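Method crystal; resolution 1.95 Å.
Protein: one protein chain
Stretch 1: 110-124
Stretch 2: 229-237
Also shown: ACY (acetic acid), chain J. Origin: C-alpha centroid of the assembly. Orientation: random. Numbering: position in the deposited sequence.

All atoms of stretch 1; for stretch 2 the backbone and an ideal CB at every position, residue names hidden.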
ATOM      1  N   VAL C 110     -18.917   0.387  16.560  1.00 38.65           N
ATOM      2  CA  VAL C 110     -19.884   0.807  17.577  1.00 46.37           C
ATOM      3  C   VAL C 110     -19.739   2.294  17.887  1.00 43.84           C
ATOM      4  O   VAL C 110     -20.734   3.023  17.988  1.00 46.31           O
ATOM      5  CB  VAL C 110     -19.725  -0.054  18.848  1.00 48.99           C
ATOM      6  CG1 VAL C 110     -20.558   0.515  20.015  1.00 53.63           C
ATOM      7  CG2 VAL C 110     -20.108  -1.502  18.555  1.00 49.54           C
ATOM      8  N   LEU C 111     -18.503   2.772  18.045  1.00 40.58           N
ATOM      9  CA  LEU C 111     -18.310   4.188  18.343  1.00 39.20           C
ATOM     10  C   LEU C 111     -18.685   5.058  17.152  1.00 35.94           C
ATOM     11  O   LEU C 111     -19.362   6.083  17.309  1.00 38.83           O
ATOM     12  CB  LEU C 111     -16.872   4.453  18.765  1.00 37.62           C
ATOM     13  CG  LEU C 111     -16.591   5.939  19.049  1.00 40.01           C
ATOM     14  CD1 LEU C 111     -17.555   6.507  20.141  1.00 38.77           C
ATOM     15  CD2 LEU C 111     -15.159   6.164  19.429  1.00 41.46           C
ATOM     16  N   ALA C 112     -18.240   4.664  15.947  1.00 34.68           N
ATOM     17  CA  ALA C 112     -18.598   5.399  14.736  1.00 35.53           C
ATOM     18  C   ALA C 112     -20.116   5.471  14.550  1.00 40.00           C
ATOM     19  O   ALA C 112     -20.641   6.521  14.174  1.00 41.90           O
ATOM     20  CB  ALA C 112     -17.924   4.763  13.504  1.00 31.84           C
ATOM     21  N   ASP C 113     -20.833   4.363  14.796  1.00 39.26           N
ATOM     22  CA  ASP C 113     -22.288   4.372  14.660  1.00 45.84           C
ATOM     23  C   ASP C 113     -22.913   5.309  15.683  1.00 50.68           C
ATOM     24  O   ASP C 113     -23.790   6.111  15.350  1.00 52.88           O
ATOM     25  CB  ASP C 113     -22.874   2.965  14.835  1.00 47.59           C
ATOM     26  CG  ASP C 113     -22.551   2.019  13.664  1.00 50.89           C
ATOM     27  OD1 ASP C 113     -22.047   2.462  12.592  1.00 48.02           O
ATOM     28  OD2 ASP C 113     -22.799   0.804  13.849  1.00 50.78           O
ATOM     29  N   TYR C 114     -22.465   5.220  16.940  1.00 50.27           N
ATOM     30  CA  TYR C 114     -22.982   6.104  17.979  1.00 48.64           C
ATOM     31  C   TYR C 114     -22.707   7.567  17.661  1.00 48.87           C
ATOM     32  O   TYR C 114     -23.582   8.425  17.841  1.00 50.21           O
ATOM     33  CB  TYR C 114     -22.378   5.759  19.335  1.00 48.75           C
ATOM     34  CG  TYR C 114     -22.697   6.837  20.343  1.00 55.01           C
ATOM     35  CD1 TYR C 114     -23.983   6.953  20.872  1.00 54.86           C
ATOM     36  CD2 TYR C 114     -21.738   7.778  20.720  1.00 50.92           C
ATOM     37  CE1 TYR C 114     -24.297   7.959  21.783  1.00 58.73           C
ATOM     38  CE2 TYR C 114     -22.049   8.795  21.627  1.00 54.39           C
ATOM     39  CZ  TYR C 114     -23.326   8.868  22.152  1.00 56.25           C
ATOM     40  OH  TYR C 114     -23.625   9.858  23.040  1.00 54.02           O
ATOM     41  N   ALA C 115     -21.497   7.878  17.203  1.00 48.03           N
ATOM     42  CA  ALA C 115     -21.096   9.267  17.022  1.00 48.39           C
ATOM     43  C   ALA C 115     -21.487   9.825  15.665  1.00 50.98           C
ATOM     44  O   ALA C 115     -21.317  11.037  15.445  1.00 43.76           O
ATOM     45  CB  ALA C 115     -19.577   9.415  17.197  1.00 46.08           C
ATOM     46  N   LYS C 116     -21.950   8.965  14.750  1.00 50.02           N
ATOM     47  CA  LYS C 116     -22.214   9.322  13.353  1.00 51.55           C
ATOM     48  C   LYS C 116     -21.004  10.009  12.723  1.00 49.39           C
ATOM     49  O   LYS C 116     -21.118  11.000  12.001  1.00 50.87           O
ATOM     50  CB  LYS C 116     -23.482  10.180  13.233  1.00 59.19           C
ATOM     51  CG  LYS C 116     -24.695   9.551  13.917  1.00 61.06           C
ATOM     52  CD  LYS C 116     -25.995  10.227  13.508  1.00 69.56           C
ATOM     53  CE  LYS C 116     -27.204   9.505  14.094  1.00 77.66           C
ATOM     54  NZ  LYS C 116     -27.192   8.051  13.752  1.00 79.48           N
ATOM     55  N   ALA C 117     -19.825   9.453  12.988  1.00 46.18           N
ATOM     56  CA  ALA C 117     -18.594  10.072  12.535  1.00 44.20           C
ATOM     57  C   ALA C 117     -17.537   8.989  12.307  1.00 41.52           C
ATOM     58  O   ALA C 117     -17.635   7.880  12.832  1.00 54.38           O
ATOM     59  CB  ALA C 117     -18.098  11.104  13.547  1.00 43.51           C
ATOM     60  N   ALA C 118     -16.499   9.341  11.559  1.00 40.18           N
ATOM     61  CA  ALA C 118     -15.445   8.381  11.233  1.00 37.96           C
ATOM     62  C   ALA C 118     -14.513   8.111  12.423  1.00 48.64           C
ATOM     63  O   ALA C 118     -14.093   9.033  13.134  1.00 35.41           O
ATOM     64  CB  ALA C 118     -14.635   8.885  10.040  1.00 44.66           C
ATOM     65  N   VAL C 119     -14.189   6.836  12.636  1.00 34.69           N
ATOM     66  CA  VAL C 119     -13.231   6.399  13.650  1.00 32.96           C
ATOM     67  C   VAL C 119     -12.071   5.731  12.913  1.00 31.49           C
ATOM     68  O   VAL C 119     -12.303   4.906  12.016  1.00 31.88           O
ATOM     69  CB  VAL C 119     -13.878   5.440  14.667  1.00 33.50           C
ATOM     70  CG1 VAL C 119     -12.887   4.916  15.684  1.00 32.15           C
ATOM     71  CG2 VAL C 119     -15.076   6.172  15.401  1.00 35.29           C
ATOM     72  N   ALA C 120     -10.838   6.115  13.262  1.00 30.15           N
ATOM     73  CA  ALA C 120      -9.661   5.642  12.535  1.00 29.04           C
ATOM     74  C   ALA C 120      -8.612   5.136  13.515  1.00 28.02           C
ATOM     75  O   ALA C 120      -8.610   5.485  14.708  1.00 28.34           O
ATOM     76  CB  ALA C 120      -9.054   6.738  11.625  1.00 29.01           C
HETATM   77  N   MSE C 121      -7.722   4.304  12.983  1.00 27.37           N
HETATM   78  CA  MSE C 121      -6.553   3.827  13.684  1.00 33.28           C
HETATM   79  C   MSE C 121      -5.299   4.213  12.856  1.00 26.25           C
HETATM   80  O   MSE C 121      -5.282   3.996  11.652  1.00 26.26           O
HETATM   81  CB  MSE C 121      -6.622   2.318  13.892  1.00 29.88           C
HETATM   82  CG  MSE C 121      -5.415   1.736  14.596  1.00 31.18           C
HETATM   83 SE   MSE C 121      -5.569  -0.213  14.787  0.77 38.13          SE
HETATM   84  CE  MSE C 121      -5.543  -0.804  12.895  1.00 33.12           C
ATOM     85  N   ALA C 122      -4.302   4.817  13.512  1.00 27.85           N
ATOM     86  CA  ALA C 122      -3.162   5.421  12.827  1.00 32.67           C
ATOM     87  C   ALA C 122      -1.878   5.109  13.584  1.00 32.08           C
ATOM     88  O   ALA C 122      -1.905   4.808  14.779  1.00 27.30           O
ATOM     89  CB  ALA C 122      -3.320   6.948  12.700  1.00 29.25           C
ATOM     90  N   ALA C 123      -0.743   5.192  12.873  1.00 27.04           N
ATOM     91  CA  ALA C 123       0.574   5.132  13.501  1.00 27.14           C
ATOM     92  C   ALA C 123       1.514   6.085  12.758  1.00 29.21           C
ATOM     93  O   ALA C 123       1.262   6.477  11.612  1.00 28.27           O
ATOM     94  CB  ALA C 123       1.148   3.700  13.497  1.00 29.18           C
ATOM     95  N   ARG C 124       2.600   6.456  13.424  1.00 29.14           N
ATOM     96  CA  ARG C 124       3.487   7.479  12.895  1.00 31.41           C
ATOM     97  C   ARG C 124       4.449   6.905  11.858  1.00 30.17           C
ATOM     98  O   ARG C 124       4.961   5.792  12.022  1.00 30.31           O
ATOM     99  CB  ARG C 124       4.288   8.115  14.026  1.00 31.42           C
ATOM    100  CG  ARG C 124       5.204   9.227  13.555  1.00 34.79           C
ATOM    101  CD  ARG C 124       5.899   9.919  14.732  1.00 36.55           C
ATOM    102  NE  ARG C 124       6.899   9.057  15.367  1.00 36.73           N
ATOM    103  CZ  ARG C 124       8.172   8.977  14.981  1.00 42.00           C
ATOM    104  NH1 ARG C 124       8.615   9.680  13.942  1.00 38.35           N
ATOM    105  NH2 ARG C 124       9.003   8.179  15.625  1.00 44.17           N
ATOM    106  N   UNK C 229       4.065  -0.570  18.547  1.00 60.67           N
ATOM    107  CA  UNK C 229       4.457   0.750  19.002  1.00 55.36           C
ATOM    108  C   UNK C 229       3.263   1.545  19.504  1.00 56.03           C
ATOM    109  O   UNK C 229       2.357   0.974  20.125  1.00 61.11           O
ATOM    110  CB  UNK C 229       5.159   1.511  17.875  1.00 55.36           C
ATOM    111  N   UNK C 230       3.232   2.850  19.245  1.00 47.67           N
ATOM    112  CA  UNK C 230       2.107   3.689  19.648  1.00 41.67           C
ATOM    113  C   UNK C 230       1.063   3.662  18.532  1.00 42.77           C
ATOM    114  O   UNK C 230       1.304   4.164  17.427  1.00 47.30           O
ATOM    115  CB  UNK C 230       2.560   5.120  19.945  1.00 41.67           C
ATOM    116  N   UNK C 231      -0.088   3.045  18.795  1.00 33.71           N
ATOM    117  CA  UNK C 231      -1.230   3.203  17.907  1.00 33.61           C
ATOM    118  C   UNK C 231      -2.099   4.334  18.443  1.00 34.19           C
ATOM    119  O   UNK C 231      -2.105   4.615  19.638  1.00 34.88           O
ATOM    120  CB  UNK C 231      -2.027   1.902  17.788  1.00 33.61           C
ATOM    121  N   UNK C 232      -2.792   5.027  17.551  1.00 30.00           N
ATOM    122  CA  UNK C 232      -3.638   6.128  18.001  1.00 27.90           C
ATOM    123  C   UNK C 232      -4.999   5.950  17.353  1.00 26.98           C
ATOM    124  O   UNK C 232      -5.080   5.659  16.152  1.00 30.20           O
ATOM    125  CB  UNK C 232      -3.030   7.489  17.655  1.00 27.90           C
ATOM    126  N   UNK C 233      -6.063   6.131  18.145  1.00 26.84           N
ATOM    127  CA  UNK C 233      -7.427   6.042  17.645  1.00 33.06           C
ATOM    128  C   UNK C 233      -8.067   7.414  17.685  1.00 30.24           C
ATOM    129  O   UNK C 233      -7.861   8.171  18.637  1.00 31.65           O
ATOM    130  CB  UNK C 233      -8.248   5.038  18.457  1.00 33.06           C
ATOM    131  N   UNK C 234      -8.799   7.778  16.639  1.00 30.59           N
ATOM    132  CA  UNK C 234      -9.459   9.072  16.682  1.00 27.67           C
ATOM    133  C   UNK C 234     -10.915   8.935  16.269  1.00 33.50           C
ATOM    134  O   UNK C 234     -11.382   7.887  15.808  1.00 32.14           O
ATOM    135  CB  UNK C 234      -8.739  10.076  15.780  1.00 27.67           C
ATOM    136  N   UNK C 235     -11.640  10.024  16.476  1.00 34.26           N
ATOM    137  CA  UNK C 235     -13.031  10.105  16.068  1.00 32.80           C
ATOM    138  C   UNK C 235     -13.240  11.564  15.717  1.00 38.14           C
ATOM    139  O   UNK C 235     -12.961  12.440  16.544  1.00 35.27           O
ATOM    140  CB  UNK C 235     -13.996   9.618  17.151  1.00 32.80           C
ATOM    141  N   UNK C 236     -13.676  11.838  14.497  1.00 37.32           N
ATOM    142  CA  UNK C 236     -13.668  13.224  14.061  1.00 35.41           C
ATOM    143  C   UNK C 236     -14.646  13.384  12.926  1.00 42.00           C
ATOM    144  O   UNK C 236     -15.180  12.407  12.401  1.00 39.58           O
ATOM    145  CB  UNK C 236     -12.266  13.669  13.639  1.00 35.41           C
ATOM    146  N   UNK C 237     -14.892  14.638  12.560  1.00 45.02           N
ATOM    147  CA  UNK C 237     -15.826  14.926  11.501  1.00 42.24           C
ATOM    148  C   UNK C 237     -16.176  16.395  11.429  1.00 43.86           C
ATOM    149  O   UNK C 237     -15.484  17.248  11.986  1.00 39.61           O
ATOM    150  CB  UNK C 237     -17.098  14.095  11.684  1.00 42.24           C
TER
HETATM  151  C   ACY J 302      -7.509  14.696  13.335  1.00 38.54           C
HETATM  152  O   ACY J 302      -7.089  13.721  14.009  1.00 40.29           O
HETATM  153  OXT ACY J 302      -7.375  15.905  13.674  1.00 36.10           O
HETATM  154  CH3 ACY J 302      -8.212  14.405  12.038  1.00 35.90           C

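Position 229 has phi/psi of 86/-143°, and nothing of the first stretch lies within 5.5 Å of its ideal CB. The positive phi by itself favours glycine, and the residue is Gly229.

At 230 the ideal CB again finds no neighbour within 5.5 Å and points sideways, so the first stretch sets little limit. The residue is Val230; its carbonyl O accepts from a water (2.8 Å) that in turn accepts from Arg124 N (2.7 Å).

The CB of 231 lies 4.7 Å from Met121 CG, with the methyl of Ala123 farther along. An apolar chain of moderate length would suit. Leu231 (chi1 m, chi2 t) brings CD1 to 4.3 Å from Met121 SE and CD2 to 4.3 Å from Ala123 CB.

Position 232 pairs with Ala122 in an antiparallel hydrogen-bonded bridge: its N to Ala122 O and Ala122 N to its O both measure 2.9 Å. The small methyl of Ala122 on the same face leaves the choice wide, though phi/psi of -131/136° is comfortable for a beta-branched residue. It is Val232, chi1 t.

At 233 the CB shares a face with Met121 and Val119; Val119 CG1 is 5.4 Å from that CB. Leucine, methionine or an aromatic could cover this apolar surface. Phe233, chi1 m, places CE2 3.5 Å from Met121 CG, while Met121 SE, a selenium, sits 4.6 Å from the ring centroid in an oblique approach.

Position 234 pairs with Ala120, its N donating to Ala120 O (3.0 Å) and its O accepting from Ala120 N (3.1 Å). Its CB lies on the face of Ala120, whose short side chain leaves room beside it; a small or polar residue would fit. Asn234, chi1 p, turns OD1 back to a weak hydrogen bond with Ala120 N (3.2 Å). A water donates to both OD1 (2.6 Å) and Ala118 O (2.7 Å), and Asn234 ND2 donates to O of the acetic acid (3.2 Å).

The CB of 235 meets Val119 CG2 at 4.0 Å and Leu111 CD2 at 4.3 Å. This close apolar setting suits a compact side chain such as alanine, cysteine or valine. Cys235, chi1 t, puts SG 3.9 Å from both Ala115 CB and Val119 CG2, and 4.2 Å from Ala117 CB.

At 236 the ideal CB is 5.0 Å from Ala118 O, so several small residues seem possible. Gly236 donates from N to Ala118 O (3.1 Å).

Position 237, at phi/psi 168/-165°, has its ideal CB 3.7 Å from Ala117 CB, favouring a small residue; it is Gly237.

Stretch 2, residues 229-237: GVLVFNCGG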
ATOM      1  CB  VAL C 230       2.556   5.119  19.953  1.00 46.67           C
ATOM      2  CG1 VAL C 230       1.406   5.908  20.592  1.00 43.58           C
ATOM      3  CG2 VAL C 230       3.742   5.094  20.900  1.00 56.18           C
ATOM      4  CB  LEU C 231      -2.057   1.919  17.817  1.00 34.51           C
ATOM      5  CG  LEU C 231      -1.372   0.666  17.327  1.00 39.02           C
ATOM      6  CD1 LEU C 231      -2.301  -0.541  17.531  1.00 43.00           C
ATOM      7  CD2 LEU C 231      -0.984   0.844  15.859  1.00 36.04           C
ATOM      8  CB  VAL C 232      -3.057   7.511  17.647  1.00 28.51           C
ATOM      9  CG1 VAL C 232      -3.904   8.594  18.327  1.00 29.70           C
ATOM     10  CG2 VAL C 232      -1.582   7.620  18.052  1.00 32.17           C
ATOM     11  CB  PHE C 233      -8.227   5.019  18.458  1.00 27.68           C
ATOM     12  CG  PHE C 233      -7.639   3.635  18.385  1.00 30.03           C
ATOM     13  CD1 PHE C 233      -6.569   3.274  19.215  1.00 31.63           C
ATOM     14  CD2 PHE C 233      -8.091   2.719  17.427  1.00 30.89           C
ATOM     15  CE1 PHE C 233      -5.963   1.989  19.093  1.00 32.01           C
ATOM     16  CE2 PHE C 233      -7.520   1.442  17.318  1.00 30.42           C
ATOM     17  CZ  PHE C 233      -6.463   1.068  18.166  1.00 30.80           C
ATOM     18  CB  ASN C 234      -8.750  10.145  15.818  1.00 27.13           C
ATOM     19  CG  ASN C 234      -8.925   9.929  14.308  1.00 34.07           C
ATOM     20  OD1 ASN C 234      -9.570   8.984  13.858  1.00 39.09           O
ATOM     21  ND2 ASN C 234      -8.338  10.827  13.516  1.00 37.49           N
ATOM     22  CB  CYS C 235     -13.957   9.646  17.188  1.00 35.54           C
ATOM     23  SG  CYS C 235     -15.724   9.796  16.753  1.00 39.38           S
TER
HETATM   24  O   HOH W   1     -11.596   9.650  12.322  1.00 27.66           O
HETATM   25  O   HOH W   2     -16.739  11.782  10.274  1.00 47.82           O
HETATM   26  O   HOH W   3       3.258   5.583  15.925  1.00 39.65           O
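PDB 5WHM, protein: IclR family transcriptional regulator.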